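Local coordinates for centrosomal protein of 104 kDa (Homo sapiens, PDB 5LPH), which is required for ciliogenesis and for the structural integrity of the ciliary tip, and binds tubulin, the activity associated with the TOG domain described here, at residues A43-L47 with N88-S93; L183-L187 with N221-F225; W60-E64 with D103-V108; L146-D151 with H194-S198; V97-I101 with S112-L116. All blocks are in the same frame, centred on the assembly; numbering follows the deposited sequence. Where two conformers were deposited one is given.

In the fold
All five contacts lie in one all-helical TOG domain, a row of helices in HEAT-like succession. Contacts 1, 3 and 5 gather in the N-terminal part: contacts 1 and 5 share helix 83-100 (centres 14 Å apart), while contacts 3 and 5 share helix 106-126 (10 Å) and touch through Val-108 and Ala-100. Contact 1 crosses contact 3 along the chain and closes before contact 5 opens. Contacts 4 and 2 follow, with alternating segments, centres 15 Å apart, and touch (Leu-187 on Ala-196, Leu-183 on Leu-146). Contacts 4 and 5, centres about 17 Å apart, are linked by Arg-148 NH1 to Ile-101 O (2.7 Å). These touches join neighbouring parts of the array.

Contact 1 (A43-L47 with N88-S93); sequences AIDVL and NTLRAS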
# COMPACT_ATOMS: atom_id res chain seq x y z
N ALA A 43 -22.31 -6.81 3.41
CA ALA A 43 -22.00 -7.30 2.06
C ALA A 43 -23.01 -8.33 1.54
O ALA A 43 -23.30 -8.35 0.34
CB ALA A 43 -20.60 -7.90 2.04
N ILE A 44 -23.54 -9.15 2.45
CA ILE A 44 -24.59 -10.13 2.11
C ILE A 44 -25.86 -9.44 1.59
O ILE A 44 -26.45 -9.90 0.61
CB ILE A 44 -24.91 -11.07 3.31
CG1 ILE A 44 -23.73 -12.02 3.55
CG2 ILE A 44 -26.17 -11.88 3.07
CD1 ILE A 44 -23.66 -12.59 4.96
N ASP A 45 -26.27 -8.35 2.24
CA ASP A 45 -27.43 -7.56 1.78
C ASP A 45 -27.22 -6.97 0.38
O ASP A 45 -28.14 -6.97 -0.43
CB ASP A 45 -27.75 -6.43 2.76
CG ASP A 45 -28.42 -6.93 4.03
OD1 ASP A 45 -29.31 -7.80 3.93
OD2 ASP A 45 -28.05 -6.46 5.12
N VAL A 46 -26.01 -6.50 0.11
CA VAL A 46 -25.70 -5.80 -1.14
C VAL A 46 -25.38 -6.76 -2.28
O VAL A 46 -25.87 -6.58 -3.40
CB VAL A 46 -24.52 -4.82 -0.92
CG1 VAL A 46 -24.10 -4.14 -2.22
CG2 VAL A 46 -24.89 -3.78 0.13
N LEU A 47 -24.55 -7.76 -2.01
CA LEU A 47 -24.05 -8.68 -3.05
C LEU A 47 -24.77 -10.02 -3.10
O LEU A 47 -24.63 -10.74 -4.09
CB LEU A 47 -22.56 -8.94 -2.84
CG LEU A 47 -21.67 -7.69 -2.77
CD1 LEU A 47 -20.25 -8.10 -2.43
CD2 LEU A 47 -21.73 -6.92 -4.08
N ASN A 88 -22.86 1.68 -2.10
CA ASN A 88 -22.99 0.45 -1.30
C ASN A 88 -22.30 -0.74 -1.96
O ASN A 88 -21.59 -1.50 -1.30
CB ASN A 88 -24.47 0.09 -1.07
CG ASN A 88 -25.17 1.03 -0.11
OD1 ASN A 88 -24.53 1.67 0.73
ND2 ASN A 88 -26.49 1.12 -0.23
N THR A 89 -22.53 -0.89 -3.26
CA THR A 89 -21.91 -1.96 -4.04
C THR A 89 -20.38 -1.84 -4.05
O THR A 89 -19.68 -2.85 -3.94
CB THR A 89 -22.49 -1.97 -5.47
OG1 THR A 89 -23.89 -2.25 -5.40
CG2 THR A 89 -21.84 -3.03 -6.30
N LEU A 90 -19.88 -0.61 -4.19
CA LEU A 90 -18.45 -0.34 -4.09
C LEU A 90 -17.88 -0.72 -2.73
O LEU A 90 -16.83 -1.36 -2.66
CB LEU A 90 -18.16 1.13 -4.40
CG LEU A 90 -16.70 1.58 -4.37
CD1 LEU A 90 -16.45 2.65 -5.42
CD2 LEU A 90 -16.27 2.10 -3.00
N ARG A 91 -18.58 -0.34 -1.65
CA ARG A 91 -18.11 -0.60 -0.28
C ARG A 91 -18.12 -2.10 0.07
O ARG A 91 -17.23 -2.58 0.77
CB ARG A 91 -18.91 0.21 0.76
CG ARG A 91 -18.59 1.70 0.72
CD ARG A 91 -19.24 2.56 1.78
NE ARG A 91 -19.12 3.97 1.39
CZ ARG A 91 -18.26 4.84 1.94
NH1 ARG A 91 -18.22 6.08 1.49
NH2 ARG A 91 -17.47 4.47 2.93
N ALA A 92 -19.11 -2.82 -0.44
CA ALA A 92 -19.20 -4.27 -0.24
C ALA A 92 -18.11 -5.00 -1.03
O ALA A 92 -17.52 -5.96 -0.54
CB ALA A 92 -20.56 -4.78 -0.65
N SER A 93 -17.85 -4.52 -2.24
CA SER A 93 -16.79 -5.08 -3.08
C SER A 93 -15.40 -4.84 -2.50
O SER A 93 -14.56 -5.74 -2.52
CB SER A 93 -16.89 -4.52 -4.50
OG SER A 93 -18.13 -4.87 -5.06
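Val-46 lays its CG1 methyl over the backbone of the facing helix, 3.6 Å from Thr-89 CA and 3.8 Å from Asn-88 O, and still reaches Ala-92, with CG1 to CB at 3.9 Å. Its CA-to-CB bond points at the other segment. Leu-47, one residue on, covers the next part of the surface: its CG is 3.8 Å from Ala-92 CB, and its CD2 is 4.3 Å from Ser-93 OG. Ala-92 is therefore the common point of the interface, touched by Ala-43, Val-46 and Leu-47. Because both partners are alanines, the backbones come closest at Ala-43 and Ala-92, whose CA atoms are 4.7 Å and CB atoms 4.1 Å apart. The local axes approach to 9.2 Å at a signed angle of -126°, so segment 43-47 runs obliquely across segment 88-93, nearer antiparallel than parallel. Leu-70 of helix 60-76 covers the site, touching both Leu-47 and Ser-93; helix 41-47 is among the first helices of the TOG domain. The hydroxyls are served within their own helix: Ser-93 OG donates to Thr-89 O at 2.8 Å, and Thr-89 OG1 bonds to Asp-85 O. With the 254 Å² interface lacking any polar bond between the segments, its chemistry is mainly apolar packing: small alanines permit close approach and Val-46 and Leu-47 fill the space beside them, the valine methyl also lying against polar atoms already bonded in their own helix.

Contact 2 (L183-L187 with N221-F225); sequences LVQPL and NVMKF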
# COMPACT_ATOMS: atom_id res chain seq x y z
N LEU A 183 3.99 5.06 3.49
CA LEU A 183 5.38 4.68 3.24
C LEU A 183 6.40 5.36 4.16
O LEU A 183 7.52 4.86 4.29
CB LEU A 183 5.75 4.93 1.77
CG LEU A 183 4.92 4.18 0.73
CD1 LEU A 183 5.25 4.66 -0.67
CD2 LEU A 183 5.12 2.68 0.85
N VAL A 184 6.02 6.48 4.78
CA VAL A 184 6.89 7.17 5.75
C VAL A 184 6.55 6.85 7.22
O VAL A 184 7.13 7.45 8.12
CB VAL A 184 6.91 8.72 5.54
CG1 VAL A 184 7.37 9.05 4.12
CG2 VAL A 184 5.56 9.38 5.83
N GLN A 185 5.63 5.91 7.46
CA GLN A 185 5.29 5.50 8.82
C GLN A 185 6.48 4.71 9.36
O GLN A 185 7.03 3.87 8.65
CB GLN A 185 4.02 4.63 8.84
CG GLN A 185 3.35 4.56 10.20
CD GLN A 185 2.07 3.75 10.21
OE1 GLN A 185 1.33 3.72 9.22
NE2 GLN A 185 1.79 3.11 11.34
N PRO A 186 6.89 4.97 10.62
CA PRO A 186 8.15 4.38 11.06
C PRO A 186 8.13 2.84 11.12
O PRO A 186 7.10 2.24 11.39
CB PRO A 186 8.37 4.97 12.46
CG PRO A 186 7.27 5.95 12.69
CD PRO A 186 6.16 5.59 11.75
N LEU A 187 9.29 2.24 10.86
CA LEU A 187 9.45 0.79 10.90
C LEU A 187 9.38 0.32 12.34
O LEU A 187 10.06 0.88 13.21
CB LEU A 187 10.78 0.38 10.26
CG LEU A 187 10.90 0.71 8.77
CD1 LEU A 187 12.32 0.57 8.23
CD2 LEU A 187 9.94 -0.15 7.95
N ASN A 221 8.66 14.55 6.92
CA ASN A 221 8.30 13.12 7.14
C ASN A 221 9.30 12.10 6.57
O ASN A 221 9.52 11.04 7.17
CB ASN A 221 6.84 12.81 6.74
CG ASN A 221 6.54 13.03 5.26
OD1 ASN A 221 7.43 12.97 4.41
ND2 ASN A 221 5.28 13.30 4.96
N VAL A 222 9.96 12.44 5.46
CA VAL A 222 11.01 11.57 4.89
C VAL A 222 12.23 11.44 5.82
O VAL A 222 12.72 10.33 6.07
CB VAL A 222 11.45 12.09 3.49
CG1 VAL A 222 12.71 11.39 3.00
CG2 VAL A 222 10.33 11.94 2.47
N MSE A 223 12.72 12.57 6.33
CA MSE A 223 13.92 12.58 7.20
C MSE A 223 13.61 12.00 8.55
O MSE A 223 14.42 11.25 9.10
CB MSE A 223 14.45 14.01 7.37
CG MSE A 223 15.04 14.58 6.07
SE MSE A 223 16.62 13.59 5.44
CE MSE A 223 17.58 13.36 7.15
N LYS A 224 12.44 12.35 9.10
CA LYS A 224 11.92 11.76 10.34
C LYS A 224 11.94 10.22 10.25
O LYS A 224 12.42 9.57 11.17
CB LYS A 224 10.50 12.29 10.59
CG LYS A 224 9.66 11.75 11.75
CD LYS A 224 10.37 11.21 12.97
CE LYS A 224 9.40 10.96 14.11
NZ LYS A 224 9.94 10.00 15.11
N PHE A 225 11.47 9.68 9.13
CA PHE A 225 11.49 8.22 8.86
C PHE A 225 12.91 7.66 8.75
O PHE A 225 13.25 6.65 9.39
CB PHE A 225 10.69 7.90 7.58
CG PHE A 225 10.76 6.45 7.15
CD1 PHE A 225 9.98 5.49 7.78
CD2 PHE A 225 11.61 6.05 6.11
CE1 PHE A 225 10.05 4.16 7.39
CE2 PHE A 225 11.68 4.72 5.72
CZ PHE A 225 10.89 3.77 6.36
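The segment 183-187 leaves helical geometry at Val-184 (phi/psi -98/6) and continues in a polyproline-II-like conformation through Gln-185, Pro-186 and Leu-187, with psi between 131 and 148°. It passes alongside one turn of helix 219-229, the CA atoms of Pro-186 and Phe-225 lying 5.5 Å apart. Phe-225, chi1 t, points into this bend. Its ring edge meets Gln-185 O (3.3 Å to CE1) and Pro-186 CA (3.9 Å to CD1), while Leu-183 O lies over one face, 4.1 Å from CE1. Leu-187 CG packs 3.8 Å from Phe-225 CE1. At the other end Val-184 CG2 rests on Asn-221 CB at 3.8 Å; the amide of Asn-221 is engaged by Thr-218 and Gly-216. Segment 221-225 belongs to HEAT repeat 2 of the TOG domain, so the contact joins that repeat to the linker preceding helix 193-210. That helix borders the pocket too: Gln-199 and Leu-203 touch Phe-225, and Gln-199 donates to Leu-183 O and Gln-185 O, while helix 235-252 meets Leu-187 through Val-237.

Contact 3 (W60-E64 with D103-V108); sequences WSYRE and DIVTSV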
# COMPACT_ATOMS: atom_id res chain seq x y z
N TRP A 60 -10.36 -22.58 -3.72
CA TRP A 60 -9.79 -21.37 -4.30
C TRP A 60 -10.43 -20.98 -5.62
O TRP A 60 -10.57 -19.79 -5.89
CB TRP A 60 -8.25 -21.44 -4.43
CG TRP A 60 -7.74 -22.31 -5.52
CD1 TRP A 60 -7.29 -23.58 -5.39
CD2 TRP A 60 -7.61 -21.97 -6.91
NE1 TRP A 60 -6.90 -24.07 -6.61
CE2 TRP A 60 -7.09 -23.10 -7.56
CE3 TRP A 60 -7.90 -20.83 -7.66
CZ2 TRP A 60 -6.83 -23.12 -8.93
CZ3 TRP A 60 -7.66 -20.84 -9.03
CH2 TRP A 60 -7.12 -21.98 -9.65
N SER A 61 -10.82 -21.96 -6.44
CA SER A 61 -11.46 -21.67 -7.72
C SER A 61 -12.83 -21.01 -7.56
O SER A 61 -13.27 -20.28 -8.46
CB SER A 61 -11.56 -22.93 -8.59
OG SER A 61 -12.23 -23.98 -7.92
N TYR A 62 -13.50 -21.26 -6.44
CA TYR A 62 -14.73 -20.54 -6.09
C TYR A 62 -14.42 -19.13 -5.59
O TYR A 62 -15.13 -18.20 -5.94
CB TYR A 62 -15.58 -21.29 -5.05
CG TYR A 62 -16.17 -22.62 -5.51
CD1 TYR A 62 -16.10 -23.03 -6.86
CD2 TYR A 62 -16.82 -23.45 -4.60
CE1 TYR A 62 -16.64 -24.24 -7.27
CE2 TYR A 62 -17.37 -24.67 -5.01
CZ TYR A 62 -17.28 -25.05 -6.34
OH TYR A 62 -17.81 -26.24 -6.76
N ARG A 63 -13.38 -18.99 -4.76
CA ARG A 63 -12.96 -17.66 -4.30
C ARG A 63 -12.56 -16.78 -5.48
O ARG A 63 -12.94 -15.61 -5.54
CB ARG A 63 -11.82 -17.74 -3.29
CG ARG A 63 -12.23 -18.40 -1.98
CD ARG A 63 -11.27 -18.06 -0.86
NE ARG A 63 -9.89 -18.48 -1.12
CZ ARG A 63 -9.40 -19.71 -0.96
NH1 ARG A 63 -10.16 -20.74 -0.58
NH2 ARG A 63 -8.11 -19.93 -1.22
N GLU A 64 -11.84 -17.37 -6.45
CA GLU A 64 -11.46 -16.65 -7.66
C GLU A 64 -12.68 -16.27 -8.50
O GLU A 64 -12.78 -15.14 -8.97
CB GLU A 64 -10.50 -17.48 -8.53
CG GLU A 64 -9.79 -16.64 -9.59
CD GLU A 64 -9.30 -17.42 -10.80
OE1 GLU A 64 -9.78 -18.54 -11.07
OE2 GLU A 64 -8.42 -16.88 -11.51
N ASP A 103 -5.13 -13.67 0.56
CA ASP A 103 -5.42 -15.06 0.19
C ASP A 103 -4.15 -15.92 0.12
O ASP A 103 -3.09 -15.44 -0.26
CB ASP A 103 -6.18 -15.17 -1.14
CG ASP A 103 -7.00 -16.46 -1.23
OD1 ASP A 103 -8.14 -16.46 -0.73
OD2 ASP A 103 -6.51 -17.46 -1.80
N ILE A 104 -4.29 -17.19 0.49
CA ILE A 104 -3.18 -18.16 0.46
C ILE A 104 -2.89 -18.75 -0.93
O ILE A 104 -1.94 -19.52 -1.08
CB ILE A 104 -3.40 -19.30 1.50
CG1 ILE A 104 -4.66 -20.14 1.19
CG2 ILE A 104 -3.51 -18.71 2.91
CD1 ILE A 104 -4.85 -21.34 2.10
N VAL A 105 -3.71 -18.41 -1.93
CA VAL A 105 -3.53 -18.86 -3.31
C VAL A 105 -3.33 -17.65 -4.21
O VAL A 105 -4.11 -16.69 -4.18
CB VAL A 105 -4.74 -19.70 -3.79
CG1 VAL A 105 -4.62 -20.08 -5.26
CG2 VAL A 105 -4.87 -20.96 -2.93
N THR A 106 -2.29 -17.72 -5.03
CA THR A 106 -1.83 -16.61 -5.86
C THR A 106 -2.90 -16.09 -6.82
O THR A 106 -3.07 -14.88 -6.93
CB THR A 106 -0.54 -17.01 -6.62
OG1 THR A 106 0.55 -17.06 -5.69
CG2 THR A 106 -0.18 -16.01 -7.72
N SER A 107 -3.59 -17.00 -7.51
CA SER A 107 -4.65 -16.62 -8.47
C SER A 107 -5.77 -15.78 -7.88
O SER A 107 -6.32 -14.93 -8.56
CB SER A 107 -5.27 -17.86 -9.11
OG SER A 107 -4.36 -18.47 -9.99
N VAL A 108 -6.11 -16.05 -6.62
CA VAL A 108 -7.15 -15.31 -5.91
C VAL A 108 -6.62 -13.91 -5.56
O VAL A 108 -7.32 -12.93 -5.74
CB VAL A 108 -7.62 -16.03 -4.63
CG1 VAL A 108 -8.67 -15.22 -3.89
CG2 VAL A 108 -8.15 -17.42 -4.96
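Arg-63 and Asp-103 form a two-pronged salt bridge: NE of Arg-63 donates to OD1 of Asp-103 at 2.7 Å (137° at the hydrogen), and NH2 of Arg-63 donates to OD2 of Asp-103 at 3.0 Å (167°). The remaining guanidinium nitrogen, NH1, bonds to Cys-57 O. Asp-103 OD2 has a second donor, Val-105 N at 3.0 Å, which makes an Asx turn just before helix 106-126, where Val-105 occupies the N-cap position. Asp-103 O receives a weak hydrogen bond from Arg-148 NH1. The ion pair thus ties the first turn of helix 60-76 to the linker before helix 106-126, across the intervening helix 83-100 in the sequence of the TOG domain's HEAT-like array. Apolar packing borders the charges. Trp-60 CB lies 3.7 Å from Val-105 CG2, and Val-105 CG1 makes a CH-pi contact 4.2 Å from the centroid of the five-membered ring of Trp-60, 27° off its normal. Val-108 CG2 sits 3.5 Å from Trp-60 O, a carbonyl already receiving the helical bond from Glu-64 N at 2.8 Å.

Contact 4 (L146-D151 with H194-S198); sequences LTRTGD and HLAMS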
# COMPACT_ATOMS: atom_id res chain seq x y z
N LEU A 146 0.43 -3.69 1.82
CA LEU A 146 1.79 -3.51 2.37
C LEU A 146 2.25 -4.68 3.23
O LEU A 146 3.43 -5.00 3.22
CB LEU A 146 1.91 -2.22 3.19
CG LEU A 146 2.21 -0.92 2.44
CD1 LEU A 146 2.07 0.25 3.40
CD2 LEU A 146 3.60 -0.93 1.81
N THR A 147 1.34 -5.31 3.97
CA THR A 147 1.66 -6.54 4.71
C THR A 147 2.12 -7.67 3.77
O THR A 147 3.04 -8.41 4.11
CB THR A 147 0.51 -7.06 5.59
OG1 THR A 147 -0.67 -7.21 4.81
CG2 THR A 147 0.25 -6.11 6.75
N ARG A 148 1.52 -7.78 2.58
CA ARG A 148 1.95 -8.76 1.57
C ARG A 148 3.32 -8.48 0.94
O ARG A 148 3.89 -9.38 0.31
CB ARG A 148 0.91 -8.92 0.44
CG ARG A 148 -0.49 -9.39 0.84
CD ARG A 148 -0.54 -10.58 1.79
NE ARG A 148 0.09 -11.80 1.27
CZ ARG A 148 -0.47 -12.71 0.46
NH1 ARG A 148 -1.71 -12.57 -0.01
NH2 ARG A 148 0.23 -13.78 0.10
N THR A 149 3.86 -7.27 1.08
CA THR A 149 5.24 -6.99 0.68
C THR A 149 6.27 -7.55 1.68
O THR A 149 7.47 -7.48 1.42
CB THR A 149 5.52 -5.49 0.43
OG1 THR A 149 5.39 -4.75 1.65
CG2 THR A 149 4.59 -4.90 -0.62
N GLY A 150 5.82 -8.06 2.83
CA GLY A 150 6.65 -8.88 3.72
C GLY A 150 6.46 -10.39 3.59
O GLY A 150 6.84 -11.13 4.49
N ASP A 151 5.90 -10.85 2.47
CA ASP A 151 5.65 -12.28 2.25
C ASP A 151 6.97 -13.03 2.06
O ASP A 151 7.99 -12.43 1.70
CB ASP A 151 4.76 -12.47 1.00
CG ASP A 151 4.02 -13.80 0.99
OD1 ASP A 151 2.95 -13.88 1.63
OD2 ASP A 151 4.49 -14.75 0.32
N HIS A 194 12.00 -8.61 5.32
CA HIS A 194 11.34 -8.40 4.03
C HIS A 194 10.41 -7.18 4.02
O HIS A 194 10.40 -6.42 3.06
CB HIS A 194 10.52 -9.64 3.62
CG HIS A 194 11.36 -10.85 3.34
ND1 HIS A 194 12.48 -10.81 2.54
CD2 HIS A 194 11.22 -12.14 3.74
CE1 HIS A 194 13.01 -12.02 2.47
NE2 HIS A 194 12.26 -12.85 3.18
N LEU A 195 9.63 -7.02 5.08
CA LEU A 195 8.68 -5.91 5.20
C LEU A 195 9.39 -4.55 5.20
O LEU A 195 9.01 -3.65 4.46
CB LEU A 195 7.86 -6.06 6.49
CG LEU A 195 6.68 -5.11 6.70
CD1 LEU A 195 5.56 -5.40 5.71
CD2 LEU A 195 6.17 -5.22 8.13
N ALA A 196 10.44 -4.44 6.01
CA ALA A 196 11.25 -3.22 6.11
C ALA A 196 11.92 -2.85 4.78
O ALA A 196 11.88 -1.68 4.38
CB ALA A 196 12.28 -3.37 7.21
N MSE A 197 12.54 -3.84 4.13
CA MSE A 197 13.24 -3.63 2.83
C MSE A 197 12.28 -3.22 1.75
O MSE A 197 12.59 -2.34 0.95
CB MSE A 197 14.11 -4.83 2.38
CG MSE A 197 15.55 -4.48 1.91
SE MSE A 197 16.53 -3.38 3.22
CE MSE A 197 16.59 -4.83 4.55
N SER A 198 11.08 -3.82 1.74
CA SER A 198 10.05 -3.47 0.75
C SER A 198 9.53 -2.05 0.92
O SER A 198 9.37 -1.33 -0.06
CB SER A 198 8.88 -4.45 0.80
OG SER A 198 9.24 -5.74 0.31
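Thr-149 adopts the p rotamer (chi1 65°), which turns OG1 back to Leu-146 O as a donor at 2.5 Å. The approach of the backbones sets its CB 3.5 Å from Ser-198 CB. Ser-198, chi1 m, points at this turn with OG 2.7 Å from Thr-149 O and 3.1 Å from His-194 O. Gly-150 lets the backbones close to 3.9 Å between its CA and that of Leu-195: an ideal CB here would stand just 3.1 Å from Leu-195 CB. Leu-195 is chi1 t and chi2 p, and its end comes nearer the turn, with CD1 3.3 Å from Leu-146 O and 4.2 Å from Thr-147 CA. His-194 CB lies 3.9 Å from Gly-150 CA. Arg-148 points away with chi1, chi2 and chi3 all m, which brings its NH2 to Asp-151 OD1, a 3.1 Å salt bridge; its NH1 bonds to Ile-101 O, and Phe-109 makes a cation-pi contact with it. The C-terminal end of helix 131-147 and the turn it runs into, inside HEAT repeat 1, thereby pack against the start of helix 193-210, a junction between successive helical layers as expected of the HEAT-repeat architecture of a TOG domain.

Contact 5 (V97-I101 with S112-L116); sequences VRRAI and SLKLL
Build 112-116 of helix 106-126 helical, and likewise 97-100 near the C-terminal end of helix 83-100, with Ile-101 following at phi/psi -63/-28; the CA atoms of Val-97 and Ser-112 lie 5.3 Å apart. Val-97 (chi1 t) is the bump that fills the hollow bounded by Ser-112, Leu-115 and Leu-116: its CG2 meets Leu-115 CD2 at 3.4 Å, and its CG1 lies 3.9 Å from Ser-112 O and 4.1 Å from Leu-116 CB. Beside it the small Ala-100 and Ser-112 meet directly, CB to CB 3.6 Å. Ser-112 is p, its OG bonded to Phe-109 O and 3.5 Å from Ile-101 CG1. Ile-101 (m, t) points sideways, but its end turns inward, placing CD1 4.3 Å from Leu-116 CD2 and CG1 4.4 Å from Leu-113 CD2. Leu-115 and Leu-116 are both t, p. All seven are buried, as befits successive helices in a HEAT-like TOG domain. Helix 60-76 touches Ala-100 and Leu-115 through Leu-67, helix 131-147 borders Ile-101 with Val-144, and helix 154-169 covers Leu-113 and Leu-116 with Phe-163.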
# COMPACT_ATOMS: atom_id res chain seq x y z
N VAL A 97 -12.46 -7.49 -1.51
CA VAL A 97 -11.10 -7.28 -2.02
C VAL A 97 -10.08 -7.29 -0.87
O VAL A 97 -9.06 -7.96 -0.95
CB VAL A 97 -10.98 -5.97 -2.83
CG1 VAL A 97 -9.54 -5.49 -2.97
CG2 VAL A 97 -11.61 -6.16 -4.20
N ARG A 98 -10.40 -6.58 0.20
CA ARG A 98 -9.54 -6.49 1.38
C ARG A 98 -9.16 -7.86 1.96
O ARG A 98 -8.02 -8.07 2.34
CB ARG A 98 -10.22 -5.63 2.44
CG ARG A 98 -9.40 -5.34 3.69
CD ARG A 98 -10.21 -4.53 4.68
NE ARG A 98 -9.66 -4.59 6.03
CZ ARG A 98 -8.72 -3.78 6.52
NH1 ARG A 98 -8.19 -2.80 5.79
NH2 ARG A 98 -8.31 -3.94 7.78
N ARG A 99 -10.12 -8.77 2.05
CA ARG A 99 -9.85 -10.10 2.59
C ARG A 99 -9.10 -10.98 1.56
O ARG A 99 -8.15 -11.68 1.92
CB ARG A 99 -11.12 -10.72 3.18
CG ARG A 99 -12.21 -11.15 2.24
CD ARG A 99 -13.29 -11.93 2.98
NE ARG A 99 -12.97 -13.36 3.12
CZ ARG A 99 -12.56 -13.98 4.23
NH1 ARG A 99 -12.38 -13.34 5.39
NH2 ARG A 99 -12.32 -15.30 4.19
N ALA A 100 -9.46 -10.84 0.28
CA ALA A 100 -8.80 -11.58 -0.80
C ALA A 100 -7.34 -11.17 -1.06
O ALA A 100 -6.57 -11.96 -1.61
CB ALA A 100 -9.60 -11.47 -2.08
N ILE A 101 -6.95 -9.95 -0.67
CA ILE A 101 -5.54 -9.55 -0.70
C ILE A 101 -4.68 -10.41 0.24
O ILE A 101 -3.49 -10.60 -0.01
CB ILE A 101 -5.37 -8.03 -0.41
CG1 ILE A 101 -5.87 -7.22 -1.62
CG2 ILE A 101 -3.92 -7.66 -0.15
CD1 ILE A 101 -6.14 -5.76 -1.32
N SER A 112 -8.03 -10.27 -7.05
CA SER A 112 -8.41 -9.15 -6.17
C SER A 112 -7.77 -7.82 -6.61
O SER A 112 -8.41 -6.78 -6.52
CB SER A 112 -8.08 -9.45 -4.71
OG SER A 112 -6.71 -9.21 -4.41
N LEU A 113 -6.53 -7.88 -7.10
CA LEU A 113 -5.85 -6.68 -7.61
C LEU A 113 -6.48 -6.17 -8.91
O LEU A 113 -6.64 -4.97 -9.10
CB LEU A 113 -4.35 -6.93 -7.80
CG LEU A 113 -3.54 -7.33 -6.56
CD1 LEU A 113 -2.06 -7.43 -6.90
CD2 LEU A 113 -3.75 -6.37 -5.41
N LYS A 114 -6.84 -7.09 -9.79
CA LYS A 114 -7.56 -6.77 -11.03
C LYS A 114 -8.91 -6.08 -10.72
O LYS A 114 -9.25 -5.08 -11.34
CB LYS A 114 -7.78 -8.05 -11.84
CG LYS A 114 -8.55 -7.90 -13.13
CD LYS A 114 -8.82 -9.27 -13.76
CE LYS A 114 -9.81 -9.19 -14.91
NZ LYS A 114 -9.21 -8.53 -16.10
N LEU A 115 -9.65 -6.63 -9.77
CA LEU A 115 -10.91 -6.04 -9.31
C LEU A 115 -10.68 -4.64 -8.70
O LEU A 115 -11.42 -3.71 -9.01
CB LEU A 115 -11.59 -6.96 -8.29
CG LEU A 115 -12.90 -6.49 -7.63
CD1 LEU A 115 -13.94 -6.12 -8.67
CD2 LEU A 115 -13.45 -7.56 -6.71
N LEU A 116 -9.67 -4.52 -7.85
CA LEU A 116 -9.36 -3.26 -7.18
C LEU A 116 -9.01 -2.18 -8.20
O LEU A 116 -9.53 -1.07 -8.12
CB LEU A 116 -8.20 -3.43 -6.19
CG LEU A 116 -7.83 -2.23 -5.31
CD1 LEU A 116 -9.03 -1.61 -4.62
CD2 LEU A 116 -6.79 -2.65 -4.28